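Local coordinates for protein glycerol dehydratase (Clostridium butyricum, PDB 1R9D) that dehydrates glycerol without the help of coenzyme B12, probably by glycyl-radical chemistry like that of its pyruvate formate-lyase relatives, at residues V167-V172 and Q265-I270; V175-I180 and A214-V219; G179-A184 and S207-C212; A272-E277 and L519-S524. One frame throughout, in Å; residues are numbered along the deposited sequence.

Contact 1: residues V167-V172 and Q265-I270; sequences VDYGKV and QLFWFI
Tyr169 and Phe267 form an oblique aromatic pair, their centroids 5.1 Å apart and their planes inclined by 39°. Phe267 CE1 lies over one face of the tyrosine ring, displaced toward the rim, and comes within 3.6 Å of Tyr169 CE2. On the opposite face Val167 CG2 sits over the ring centre, so the tyrosine ring lies between Phe267 CE1 and this methyl. Its hydroxyl is hydrogen-bonded to His271 ND1, which makes tyrosine apt here: an apolar ring with one satisfied polar end.

In Ile270, CG2 stands anti to the backbone N and CG1, which carries CD1, anti to the carbonyl carbon (chi1 -66°), sending the two branches to different partners. Ile270 CG2 lies 3.9 Å from Tyr169 CD2, while Ile270 CD1 meets Val172 CG1 tip to tip at 3.4 Å, tighter than usual for carbons. Leu266 CD2 approaches the backbone oxygen of Val172.

Asp168 is the N-cap of the helix that follows, its OD1 accepting from Lys171 N at 3.1 Å from above the carboxylate plane.

The arrangement is buried packing of an N-capped first helical turn against the flank of helix 260-277, within the helical part of a pyruvate formate-lyase-like fold.

Contact 2: residues V175-I180 and A214-V219; sequences VGFNGI and AAITYV
The Phe177 ring carries Ala215 CB over the centre of one face, 3.9 Å from the centroid and only 3° off the ring normal. This is a CH-pi contact in which the methyl is nearly equidistant from the ring atoms; alanine suits the place because its single carbon lets the ring lie close to the helix. Two further side chains approach the phenylalanine obliquely. Val219 CG2, one turn beyond Ala215, lies 4.3 Å from Phe177 CE1, and Ile216 CG1 comes to 3.7 Å from Phe177 CB, at the root of the side chain. With chi1 at -66°, Phe177 CG stands anti to its carbonyl carbon, a step nearer to Ala215 than CB is.

Beside this apolar patch, Asn178 and Ile216 cross at about a right angle, bringing Asn178 OD1 to 3.2 Å from Ile216 CD1. The amide oxygen thus meets the methyl tip at the more exposed margin of the contact.

Helix 169-190 is kinked at Phe177 and Asn178, whose N atoms lack a bond to the preceding turn. The axes of the two segments approach to 10.0 Å and run in opposing senses, 150° between their directions.

Other helices complete the surroundings. Phe177 also touches Leu266 of helix 260-277 and Phe521 of helix 520-524, while Ala215 and Val219 pack on Ile273 and Phe269 of helix 260-277. Asn178 joins the loop at Gly254 through a backbone hydrogen bond.

Contact 3: residues G179-A184 and S207-C212; sequences GIINEA and SVIISC
Behind Val208 and Cys212, which face Ile180, the carbonyl oxygen Ser207 O is gripped twice by Ser211: by its backbone N at 3.0 Å, the ordinary helical bond, and by its hydroxyl OG at 2.8 Å. The two donors reach the oxygen from opposite faces of the carbonyl plane. Serine suits this buried position because its hydroxyl finds a partner on its own helix, one turn back.

The interface itself is apolar. Cys212 meets two successive isoleucines with its two side-chain atoms: Cys212 CB presses on Ile181 CG1 at 3.5 Å, tighter than usual van der Waals contact, while Cys212 SG rests 3.7 Å from Ile180 CG2. A chi1 of -73° sets that sulphur beside the backbone N and anti to the carbonyl carbon. Ile181 and Ile209 cross at about a right angle, CG2 to CG2 at 4.0 Å, and their CA atoms are 5.2 Å apart. One turn along, Ala184 CB meets Ile209 CG1 at 3.7 Å and also faces Val208 CG1. The small side chains of Ala184 and Cys212 suit such closeness: the axes of the two segments come within 9.1 Å, antiparallel at 164°.

Helices 169-190 and 197-230, joined by a short connection, form an antiparallel helical hairpin here. Helix 47-61 lies on the far flank, where Ala52 touches Ser207 and Ser211. Helix 520-524 borders both arms, with Ser524 against Ile180 and Val208, and Pro520 against Ser207 and Ser211.

Contact 4: residues A272-E277 and L519-S524; sequences AIINIE and LPFLSS
Glu277 holds the first turn of helix 520-524 with both carboxylate oxygens. Glu277 OE1 accepts from Leu522 N at 3.0 Å through its syn lone pair, with an N-H...O angle of 150°. Glu277 OE2 accepts from Phe521 N at 3.1 Å, again on the syn side but somewhat out of the carboxylate plane. The side chain can span the gap because CG is anti to the backbone N (chi1 176°) and the chain runs extended beyond it. Proline suits the first turn, where its nitrogen needs no helical partner; Pro520 CD lies 3.3 Å from Glu277 OE2.

Around the carboxylate, carbon packs on it: Leu519 CB lies 3.6 Å from Glu277 OE1 and Leu519 CD2 against Glu277 CG. Beyond that the contacts are apolar. The Phe521 ring receives Ile273 CG2 over one face, 3.9 Å from the centroid, in a CH-pi contact; at its edge lie Glu277 OE1 and Ile274 CG1. Leu522 CD1 meets Ile274 CG2 at 3.9 Å, the two side chains crossing at about a right angle.

A buried carboxylate would be costly without partners. Here two backbone N-H groups donate to it, and the helix start they belong to would probably favour the ionised form; the paired bonds fix the rotation of the carboxylate and tie helix 520-524 to the last turn of helix 260-277.

In the fold
Helix 169-190 takes part in contacts 1, 2 and 3, and helix 260-277 in contacts 1 and 4, so the four form one continuous buried cluster. Contacts 2 and 3 are successive levels of the same hairpin, with centres 8 Å apart. Phe177 CE2 of contact 2 meets Phe521 CZ of contact 4 at 3.8 Å, and Val167 CG1 of contact 1 meets Leu522 CD1 at 3.5 Å. A salt bridge, Lys171 NZ to Glu183 OE1 at 2.6 Å, links contacts 1 and 3. Bound glycerol is about 13 Å from the Tyr169 side chain and about 14 Å from that of Ile274, too far for those side chains to touch it.

Contact 1: residues V167-V172 and Q265-I270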
loop_
_atom_site.group_PDB
_atom_site.type_symbol
_atom_site.label_atom_id
_atom_site.label_comp_id
_atom_site.label_asym_id
_atom_site.label_seq_id
_atom_site.Cartn_x
_atom_site.Cartn_y
_atom_site.Cartn_z
ATOM N N VAL A 167 10.067 23.487 -5.697
ATOM C CA VAL A 167 11.152 22.515 -5.648
ATOM C C VAL A 167 12.515 23.181 -5.555
ATOM O O VAL A 167 12.629 24.405 -5.617
ATOM C CB VAL A 167 11.129 21.580 -6.879
ATOM C CG1 VAL A 167 9.777 20.895 -6.979
ATOM C CG2 VAL A 167 11.435 22.367 -8.150
ATOM N N ASP A 168 13.552 22.364 -5.403
ATOM C CA ASP A 168 14.911 22.869 -5.292
ATOM C C ASP A 168 15.451 23.201 -6.687
ATOM O O ASP A 168 16.360 22.526 -7.179
ATOM C CB ASP A 168 15.803 21.812 -4.635
ATOM C CG ASP A 168 17.072 22.397 -4.042
ATOM O OD1 ASP A 168 17.490 23.500 -4.464
ATOM O OD2 ASP A 168 17.666 21.742 -3.155
ATOM N N TYR A 169 14.888 24.230 -7.319
ATOM C CA TYR A 169 15.324 24.632 -8.659
ATOM C C TYR A 169 16.826 24.887 -8.694
ATOM O O TYR A 169 17.509 24.497 -9.640
ATOM C CB TYR A 169 14.603 25.910 -9.121
ATOM C CG TYR A 169 13.113 25.779 -9.360
ATOM C CD1 TYR A 169 12.192 26.103 -8.361
ATOM C CD2 TYR A 169 12.619 25.361 -10.600
ATOM C CE1 TYR A 169 10.814 26.018 -8.591
ATOM C CE2 TYR A 169 11.244 25.274 -10.842
ATOM C CZ TYR A 169 10.349 25.606 -9.833
ATOM O OH TYR A 169 8.995 25.541 -10.071
ATOM N N GLY A 170 17.332 25.552 -7.659
ATOM C CA GLY A 170 18.747 25.869 -7.588
ATOM C C GLY A 170 19.660 24.662 -7.673
ATOM O O GLY A 170 20.715 24.720 -8.303
ATOM N N LYS A 171 19.256 23.565 -7.044
ATOM C CA LYS A 171 20.060 22.350 -7.054
ATOM C C LYS A 171 20.133 21.725 -8.439
ATOM O O LYS A 171 21.213 21.360 -8.898
ATOM C CB LYS A 171 19.491 21.325 -6.073
ATOM C CG LYS A 171 20.278 20.023 -6.013
ATOM C CD LYS A 171 19.653 19.059 -5.013
ATOM C CE LYS A 171 20.443 17.765 -4.904
ATOM N NZ LYS A 171 19.799 16.821 -3.940
ATOM N N VAL A 172 18.987 21.590 -9.097
ATOM C CA VAL A 172 18.953 20.995 -10.426
ATOM C C VAL A 172 19.681 21.866 -11.450
ATOM O O VAL A 172 20.305 21.349 -12.376
ATOM C CB VAL A 172 17.506 20.750 -10.899
ATOM C CG1 VAL A 172 17.521 20.056 -12.261
ATOM C CG2 VAL A 172 16.764 19.893 -9.880
ATOM N N GLN A 265 16.623 28.338 -19.711
ATOM C CA GLN A 265 16.004 27.230 -20.427
ATOM C C GLN A 265 15.835 25.996 -19.546
ATOM O O GLN A 265 14.807 25.331 -19.605
ATOM C CB GLN A 265 16.819 26.865 -21.670
ATOM C CG GLN A 265 16.207 25.717 -22.467
ATOM C CD GLN A 265 14.845 26.062 -23.042
ATOM O OE1 GLN A 265 14.738 26.798 -24.027
ATOM N NE2 GLN A 265 13.795 25.534 -22.428
ATOM N N LEU A 266 16.842 25.690 -18.734
ATOM C CA LEU A 266 16.764 24.526 -17.856
ATOM C C LEU A 266 15.692 24.759 -16.788
ATOM O O LEU A 266 14.960 23.839 -16.410
ATOM C CB LEU A 266 18.128 24.253 -17.208
ATOM C CG LEU A 266 18.218 23.048 -16.260
ATOM C CD1 LEU A 266 17.597 21.816 -16.901
ATOM C CD2 LEU A 266 19.675 22.796 -15.911
ATOM N N PHE A 267 15.598 25.997 -16.311
ATOM C CA PHE A 267 14.584 26.339 -15.318
ATOM C C PHE A 267 13.212 25.979 -15.878
ATOM O O PHE A 267 12.423 25.300 -15.224
ATOM C CB PHE A 267 14.603 27.837 -15.003
ATOM C CG PHE A 267 13.352 28.322 -14.331
ATOM C CD1 PHE A 267 13.142 28.100 -12.973
ATOM C CD2 PHE A 267 12.351 28.947 -15.072
ATOM C CE1 PHE A 267 11.950 28.492 -12.366
ATOM C CE2 PHE A 267 11.160 29.341 -14.477
ATOM C CZ PHE A 267 10.960 29.109 -13.115
ATOM N N TRP A 268 12.924 26.439 -17.093
ATOM C CA TRP A 268 11.628 26.161 -17.691
ATOM C C TRP A 268 11.355 24.675 -17.894
ATOM O O TRP A 268 10.227 24.231 -17.701
ATOM C CB TRP A 268 11.450 26.913 -19.019
ATOM C CG TRP A 268 10.097 26.664 -19.605
ATOM C CD1 TRP A 268 9.808 25.941 -20.730
ATOM C CD2 TRP A 268 8.838 27.030 -19.028
ATOM N NE1 TRP A 268 8.448 25.827 -20.882
ATOM C CE2 TRP A 268 7.828 26.486 -19.850
ATOM C CE3 TRP A 268 8.466 27.761 -17.889
ATOM C CZ2 TRP A 268 6.464 26.648 -19.572
ATOM C CZ3 TRP A 268 7.108 27.922 -17.612
ATOM C CH2 TRP A 268 6.126 27.366 -18.450
ATOM N N PHE A 269 12.364 23.900 -18.284
ATOM C CA PHE A 269 12.140 22.468 -18.473
ATOM C C PHE A 269 11.789 21.810 -17.140
ATOM O O PHE A 269 10.921 20.946 -17.079
ATOM C CB PHE A 269 13.369 21.783 -19.087
ATOM C CG PHE A 269 13.439 21.894 -20.588
ATOM C CD1 PHE A 269 12.348 21.531 -21.376
ATOM C CD2 PHE A 269 14.594 22.352 -21.210
ATOM C CE1 PHE A 269 12.406 21.622 -22.771
ATOM C CE2 PHE A 269 14.663 22.447 -22.603
ATOM C CZ PHE A 269 13.568 22.082 -23.383
ATOM N N ILE A 270 12.469 22.212 -16.072
ATOM C CA ILE A 270 12.165 21.652 -14.756
ATOM C C ILE A 270 10.702 21.966 -14.432
ATOM O O ILE A 270 9.912 21.076 -14.106
ATOM C CB ILE A 270 13.045 22.281 -13.653
ATOM C CG1 ILE A 270 14.507 21.892 -13.855
ATOM C CG2 ILE A 270 12.561 21.829 -12.283
ATOM C CD1 ILE A 270 15.466 22.684 -12.994
#

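Contact 2: residues V175-I180 and A214-V219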
loop_
_atom_site.group_PDB
_atom_site.type_symbol
_atom_site.label_atom_id
_atom_site.label_comp_id
_atom_site.label_asym_id
_atom_site.label_seq_id
_atom_site.Cartn_x
_atom_site.Cartn_y
_atom_site.Cartn_z
ATOM N N VAL A 175 23.444 20.849 -10.791
ATOM C CA VAL A 175 23.867 19.491 -11.132
ATOM C C VAL A 175 23.181 18.836 -12.322
ATOM O O VAL A 175 23.621 17.784 -12.791
ATOM C CB VAL A 175 23.709 18.556 -9.914
ATOM C CG1 VAL A 175 24.442 19.143 -8.716
ATOM C CG2 VAL A 175 22.235 18.357 -9.597
ATOM N N GLY A 176 22.101 19.443 -12.803
ATOM C CA GLY A 176 21.390 18.884 -13.939
ATOM C C GLY A 176 20.690 17.577 -13.627
ATOM O O GLY A 176 20.846 17.019 -12.538
ATOM N N PHE A 177 19.906 17.086 -14.580
ATOM C CA PHE A 177 19.191 15.836 -14.389
ATOM C C PHE A 177 20.169 14.681 -14.176
ATOM O O PHE A 177 19.827 13.689 -13.536
ATOM C CB PHE A 177 18.274 15.561 -15.582
ATOM C CG PHE A 177 17.149 16.557 -15.722
ATOM C CD1 PHE A 177 16.988 17.288 -16.894
ATOM C CD2 PHE A 177 16.255 16.767 -14.674
ATOM C CE1 PHE A 177 15.955 18.217 -17.024
ATOM C CE2 PHE A 177 15.216 17.694 -14.792
ATOM C CZ PHE A 177 15.067 18.420 -15.971
ATOM N N ASN A 178 21.384 14.807 -14.704
ATOM C CA ASN A 178 22.383 13.754 -14.511
ATOM C C ASN A 178 22.803 13.718 -13.046
ATOM O O ASN A 178 23.054 12.647 -12.486
ATOM C CB ASN A 178 23.638 13.991 -15.364
ATOM C CG ASN A 178 23.394 13.799 -16.845
ATOM O OD1 ASN A 178 22.579 12.976 -17.254
ATOM N ND2 ASN A 178 24.125 14.547 -17.661
ATOM N N GLY A 179 22.884 14.898 -12.433
ATOM C CA GLY A 179 23.289 14.999 -11.040
ATOM C C GLY A 179 22.313 14.330 -10.094
ATOM O O GLY A 179 22.712 13.719 -9.098
ATOM N N ILE A 180 21.028 14.448 -10.410
ATOM C CA ILE A 180 19.975 13.846 -9.602
ATOM C C ILE A 180 20.054 12.329 -9.755
ATOM O O ILE A 180 19.997 11.583 -8.771
ATOM C CB ILE A 180 18.581 14.346 -10.056
ATOM C CG1 ILE A 180 18.507 15.871 -9.917
ATOM C CG2 ILE A 180 17.489 13.684 -9.227
ATOM C CD1 ILE A 180 18.770 16.377 -8.495
ATOM N N ALA A 214 13.875 10.138 -18.402
ATOM C CA ALA A 214 12.814 10.508 -19.329
ATOM C C ALA A 214 12.863 12.015 -19.568
ATOM O O ALA A 214 12.593 12.484 -20.676
ATOM C CB ALA A 214 11.451 10.108 -18.770
ATOM N N ALA A 215 13.209 12.769 -18.526
ATOM C CA ALA A 215 13.304 14.220 -18.645
ATOM C C ALA A 215 14.396 14.557 -19.657
ATOM O O ALA A 215 14.215 15.428 -20.511
ATOM C CB ALA A 215 13.631 14.843 -17.290
ATOM N N ILE A 216 15.528 13.864 -19.552
ATOM C CA ILE A 216 16.652 14.076 -20.459
ATOM C C ILE A 216 16.211 13.820 -21.900
ATOM O O ILE A 216 16.555 14.578 -22.808
ATOM C CB ILE A 216 17.836 13.148 -20.095
ATOM C CG1 ILE A 216 18.407 13.559 -18.734
ATOM C CG2 ILE A 216 18.917 13.220 -21.167
ATOM C CD1 ILE A 216 19.525 12.667 -18.229
ATOM N N THR A 217 15.433 12.760 -22.096
ATOM C CA THR A 217 14.921 12.408 -23.417
ATOM C C THR A 217 14.011 13.512 -23.946
ATOM O O THR A 217 14.076 13.882 -25.123
ATOM C CB THR A 217 14.110 11.092 -23.366
ATOM O OG1 THR A 217 14.959 10.023 -22.931
ATOM C CG2 THR A 217 13.538 10.756 -24.738
ATOM N N TYR A 218 13.162 14.035 -23.064
ATOM C CA TYR A 218 12.222 15.092 -23.421
ATOM C C TYR A 218 12.944 16.324 -23.957
ATOM O O TYR A 218 12.577 16.861 -25.003
ATOM C CB TYR A 218 11.380 15.485 -22.200
ATOM C CG TYR A 218 10.249 16.436 -22.512
ATOM C CD1 TYR A 218 9.191 16.044 -23.334
ATOM C CD2 TYR A 218 10.237 17.733 -21.992
ATOM C CE1 TYR A 218 8.149 16.917 -23.633
ATOM C CE2 TYR A 218 9.199 18.616 -22.286
ATOM C CZ TYR A 218 8.160 18.201 -23.108
ATOM O OH TYR A 218 7.141 19.073 -23.421
ATOM N N VAL A 219 13.971 16.766 -23.237
ATOM C CA VAL A 219 14.735 17.941 -23.640
ATOM C C VAL A 219 15.425 17.712 -24.985
ATOM O O VAL A 219 15.500 18.617 -25.819
ATOM C CB VAL A 219 15.787 18.302 -22.577
ATOM C CG1 VAL A 219 16.586 19.512 -23.021
ATOM C CG2 VAL A 219 15.096 18.585 -21.243
#

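Contact 3: residues G179-A184 and S207-C212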
loop_
_atom_site.group_PDB
_atom_site.type_symbol
_atom_site.label_atom_id
_atom_site.label_comp_id
_atom_site.label_asym_id
_atom_site.label_seq_id
_atom_site.Cartn_x
_atom_site.Cartn_y
_atom_site.Cartn_z
ATOM N N GLY A 179 22.884 14.898 -12.433
ATOM C CA GLY A 179 23.289 14.999 -11.040
ATOM C C GLY A 179 22.313 14.330 -10.094
ATOM O O GLY A 179 22.712 13.719 -9.098
ATOM N N ILE A 180 21.028 14.448 -10.410
ATOM C CA ILE A 180 19.975 13.846 -9.602
ATOM C C ILE A 180 20.054 12.329 -9.755
ATOM O O ILE A 180 19.997 11.583 -8.771
ATOM C CB ILE A 180 18.581 14.346 -10.056
ATOM C CG1 ILE A 180 18.507 15.871 -9.917
ATOM C CG2 ILE A 180 17.489 13.684 -9.227
ATOM C CD1 ILE A 180 18.770 16.377 -8.495
ATOM N N ILE A 181 20.190 11.878 -10.998
ATOM C CA ILE A 181 20.300 10.450 -11.277
ATOM C C ILE A 181 21.481 9.868 -10.507
ATOM O O ILE A 181 21.368 8.810 -9.891
ATOM C CB ILE A 181 20.508 10.187 -12.787
ATOM C CG1 ILE A 181 19.257 10.604 -13.561
ATOM C CG2 ILE A 181 20.813 8.705 -13.027
ATOM C CD1 ILE A 181 19.385 10.471 -15.069
ATOM N N ASN A 182 22.611 10.566 -10.526
ATOM C CA ASN A 182 23.793 10.070 -9.826
ATOM C C ASN A 182 23.615 10.028 -8.317
ATOM O O ASN A 182 24.174 9.156 -7.652
ATOM C CB ASN A 182 25.029 10.893 -10.194
ATOM C CG ASN A 182 25.462 10.666 -11.632
ATOM O OD1 ASN A 182 25.293 9.572 -12.175
ATOM N ND2 ASN A 182 26.033 11.695 -12.252
ATOM N N GLU A 183 22.837 10.958 -7.772
ATOM C CA GLU A 183 22.596 10.966 -6.334
ATOM C C GLU A 183 21.711 9.774 -5.985
ATOM O O GLU A 183 21.883 9.145 -4.939
ATOM C CB GLU A 183 21.918 12.266 -5.898
ATOM C CG GLU A 183 21.477 12.255 -4.442
ATOM C CD GLU A 183 21.184 13.640 -3.902
ATOM O OE1 GLU A 183 20.496 14.417 -4.596
ATOM O OE2 GLU A 183 21.637 13.947 -2.777
ATOM N N ALA A 184 20.765 9.466 -6.867
ATOM C CA ALA A 184 19.872 8.331 -6.661
ATOM C C ALA A 184 20.681 7.032 -6.731
ATOM O O ALA A 184 20.474 6.115 -5.932
ATOM C CB ALA A 184 18.776 8.323 -7.719
ATOM N N SER A 207 12.752 4.447 -9.617
ATOM C CA SER A 207 11.674 5.187 -10.264
ATOM C C SER A 207 12.129 6.622 -10.499
ATOM O O SER A 207 11.738 7.257 -11.476
ATOM C CB SER A 207 10.411 5.168 -9.402
ATOM O OG SER A 207 9.840 3.875 -9.367
ATOM N N VAL A 208 12.952 7.134 -9.590
ATOM C CA VAL A 208 13.489 8.483 -9.729
ATOM C C VAL A 208 14.424 8.508 -10.940
ATOM O O VAL A 208 14.428 9.459 -11.719
ATOM C CB VAL A 208 14.303 8.900 -8.485
ATOM C CG1 VAL A 208 15.129 10.143 -8.789
ATOM C CG2 VAL A 208 13.360 9.166 -7.312
ATOM N N ILE A 209 15.223 7.454 -11.081
ATOM C CA ILE A 209 16.172 7.356 -12.186
ATOM C C ILE A 209 15.456 7.302 -13.532
ATOM O O ILE A 209 15.820 8.025 -14.464
ATOM C CB ILE A 209 17.080 6.117 -12.011
ATOM C CG1 ILE A 209 17.942 6.301 -10.758
ATOM C CG2 ILE A 209 17.959 5.925 -13.247
ATOM C CD1 ILE A 209 18.786 5.099 -10.388
ATOM N N ILE A 210 14.438 6.453 -13.626
ATOM C CA ILE A 210 13.658 6.322 -14.850
ATOM C C ILE A 210 13.026 7.668 -15.206
ATOM O O ILE A 210 13.035 8.088 -16.370
ATOM C CB ILE A 210 12.542 5.267 -14.678
ATOM C CG1 ILE A 210 13.166 3.872 -14.553
ATOM C CG2 ILE A 210 11.570 5.325 -15.855
ATOM C CD1 ILE A 210 12.187 2.790 -14.148
ATOM N N SER A 211 12.486 8.347 -14.197
ATOM C CA SER A 211 11.833 9.636 -14.405
ATOM C C SER A 211 12.782 10.714 -14.912
ATOM O O SER A 211 12.450 11.461 -15.840
ATOM C CB SER A 211 11.168 10.105 -13.106
ATOM O OG SER A 211 10.148 9.205 -12.714
ATOM N N CYS A 212 13.957 10.807 -14.302
ATOM C CA CYS A 212 14.935 11.804 -14.713
ATOM C C CYS A 212 15.527 11.482 -16.085
ATOM O O CYS A 212 15.875 12.387 -16.847
ATOM C CB CYS A 212 16.039 11.927 -13.661
ATOM S SG CYS A 212 15.482 12.773 -12.140
#

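Contact 4: residues A272-E277 and L519-S524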
loop_
_atom_site.group_PDB
_atom_site.type_symbol
_atom_site.label_atom_id
_atom_site.label_comp_id
_atom_site.label_asym_id
_atom_site.label_seq_id
_atom_site.Cartn_x
_atom_site.Cartn_y
_atom_site.Cartn_z
ATOM N N ALA A 272 8.231 22.971 -16.429
ATOM C CA ALA A 272 7.299 22.360 -17.367
ATOM C C ALA A 272 7.024 20.882 -17.095
ATOM O O ALA A 272 5.871 20.461 -17.057
ATOM C CB ALA A 272 7.810 22.541 -18.805
ATOM N N ILE A 273 8.077 20.095 -16.900
ATOM C CA ILE A 273 7.904 18.668 -16.665
ATOM C C ILE A 273 7.124 18.374 -15.383
ATOM O O ILE A 273 6.396 17.389 -15.311
ATOM C CB ILE A 273 9.271 17.945 -16.669
ATOM C CG1 ILE A 273 9.950 18.164 -18.030
ATOM C CG2 ILE A 273 9.077 16.455 -16.422
ATOM C CD1 ILE A 273 11.381 17.693 -18.105
ATOM N N ILE A 274 7.256 19.231 -14.375
ATOM C CA ILE A 274 6.498 19.027 -13.144
ATOM C C ILE A 274 5.012 19.041 -13.502
ATOM O O ILE A 274 4.229 18.222 -13.010
ATOM C CB ILE A 274 6.772 20.149 -12.114
ATOM C CG1 ILE A 274 8.183 19.998 -11.544
ATOM C CG2 ILE A 274 5.737 20.096 -10.999
ATOM C CD1 ILE A 274 8.591 21.095 -10.582
ATOM N N ASN A 275 4.648 19.971 -14.384
ATOM C CA ASN A 275 3.275 20.154 -14.846
ATOM C C ASN A 275 2.773 19.071 -15.803
ATOM O O ASN A 275 1.605 19.078 -16.204
ATOM C CB ASN A 275 3.141 21.538 -15.495
ATOM C CG ASN A 275 3.044 22.657 -14.469
ATOM O OD1 ASN A 275 1.958 22.973 -13.993
ATOM N ND2 ASN A 275 4.181 23.248 -14.116
ATOM N N ILE A 276 3.658 18.154 -16.184
ATOM C CA ILE A 276 3.280 17.049 -17.060
ATOM C C ILE A 276 3.024 15.825 -16.174
ATOM O O ILE A 276 2.114 15.041 -16.419
ATOM C CB ILE A 276 4.393 16.732 -18.088
ATOM C CG1 ILE A 276 4.594 17.935 -19.011
ATOM C CG2 ILE A 276 4.017 15.493 -18.900
ATOM C CD1 ILE A 276 5.672 17.739 -20.069
ATOM N N GLU A 277 3.821 15.685 -15.121
ATOM C CA GLU A 277 3.654 14.566 -14.204
ATOM C C GLU A 277 2.334 14.673 -13.444
ATOM O O GLU A 277 1.633 13.680 -13.253
ATOM C CB GLU A 277 4.820 14.511 -13.207
ATOM C CG GLU A 277 4.663 13.424 -12.151
ATOM C CD GLU A 277 5.873 13.313 -11.232
ATOM O OE1 GLU A 277 6.244 14.328 -10.606
ATOM O OE2 GLU A 277 6.450 12.204 -11.136
ATOM N N LEU A 519 4.662 10.560 -6.485
ATOM C CA LEU A 519 5.369 11.176 -7.612
ATOM C C LEU A 519 6.896 11.109 -7.583
ATOM O O LEU A 519 7.544 11.826 -6.823
ATOM C CB LEU A 519 4.927 12.638 -7.743
ATOM C CG LEU A 519 3.414 12.867 -7.833
ATOM C CD1 LEU A 519 3.153 14.337 -8.126
ATOM C CD2 LEU A 519 2.802 12.001 -8.928
ATOM N N PRO A 520 7.489 10.270 -8.452
ATOM C CA PRO A 520 8.942 10.081 -8.554
ATOM C C PRO A 520 9.728 11.327 -8.967
ATOM O O PRO A 520 10.711 11.690 -8.322
ATOM C CB PRO A 520 9.083 8.968 -9.603
ATOM C CG PRO A 520 7.755 8.295 -9.609
ATOM C CD PRO A 520 6.788 9.425 -9.432
ATOM N N PHE A 521 9.301 11.979 -10.044
ATOM C CA PHE A 521 10.018 13.154 -10.532
ATOM C C PHE A 521 10.015 14.325 -9.547
ATOM O O PHE A 521 11.071 14.840 -9.174
ATOM C CB PHE A 521 9.447 13.603 -11.884
ATOM C CG PHE A 521 10.212 14.733 -12.519
ATOM C CD1 PHE A 521 9.679 16.018 -12.559
ATOM C CD2 PHE A 521 11.480 14.518 -13.051
ATOM C CE1 PHE A 521 10.396 17.078 -13.119
ATOM C CE2 PHE A 521 12.208 15.567 -13.615
ATOM C CZ PHE A 521 11.666 16.852 -13.650
ATOM N N LEU A 522 8.828 14.743 -9.125
ATOM C CA LEU A 522 8.714 15.854 -8.188
ATOM C C LEU A 522 9.491 15.581 -6.894
ATOM O O LEU A 522 10.218 16.442 -6.397
ATOM C CB LEU A 522 7.242 16.101 -7.852
ATOM C CG LEU A 522 6.972 17.321 -6.965
ATOM C CD1 LEU A 522 7.233 18.587 -7.766
ATOM C CD2 LEU A 522 5.533 17.294 -6.460
ATOM N N SER A 523 9.341 14.372 -6.360
ATOM C CA SER A 523 10.004 14.003 -5.112
ATOM C C SER A 523 11.524 14.076 -5.155
ATOM O O SER A 523 12.166 14.390 -4.149
ATOM C CB SER A 523 9.578 12.592 -4.692
ATOM O OG SER A 523 8.184 12.531 -4.440
ATOM N N SER A 524 12.103 13.795 -6.316
ATOM C CA SER A 524 13.553 13.807 -6.457
ATOM C C SER A 524 14.159 15.187 -6.240
ATOM O O SER A 524 15.353 15.307 -5.972
ATOM C CB SER A 524 13.954 13.278 -7.841
ATOM O OG SER A 524 13.566 14.175 -8.870
#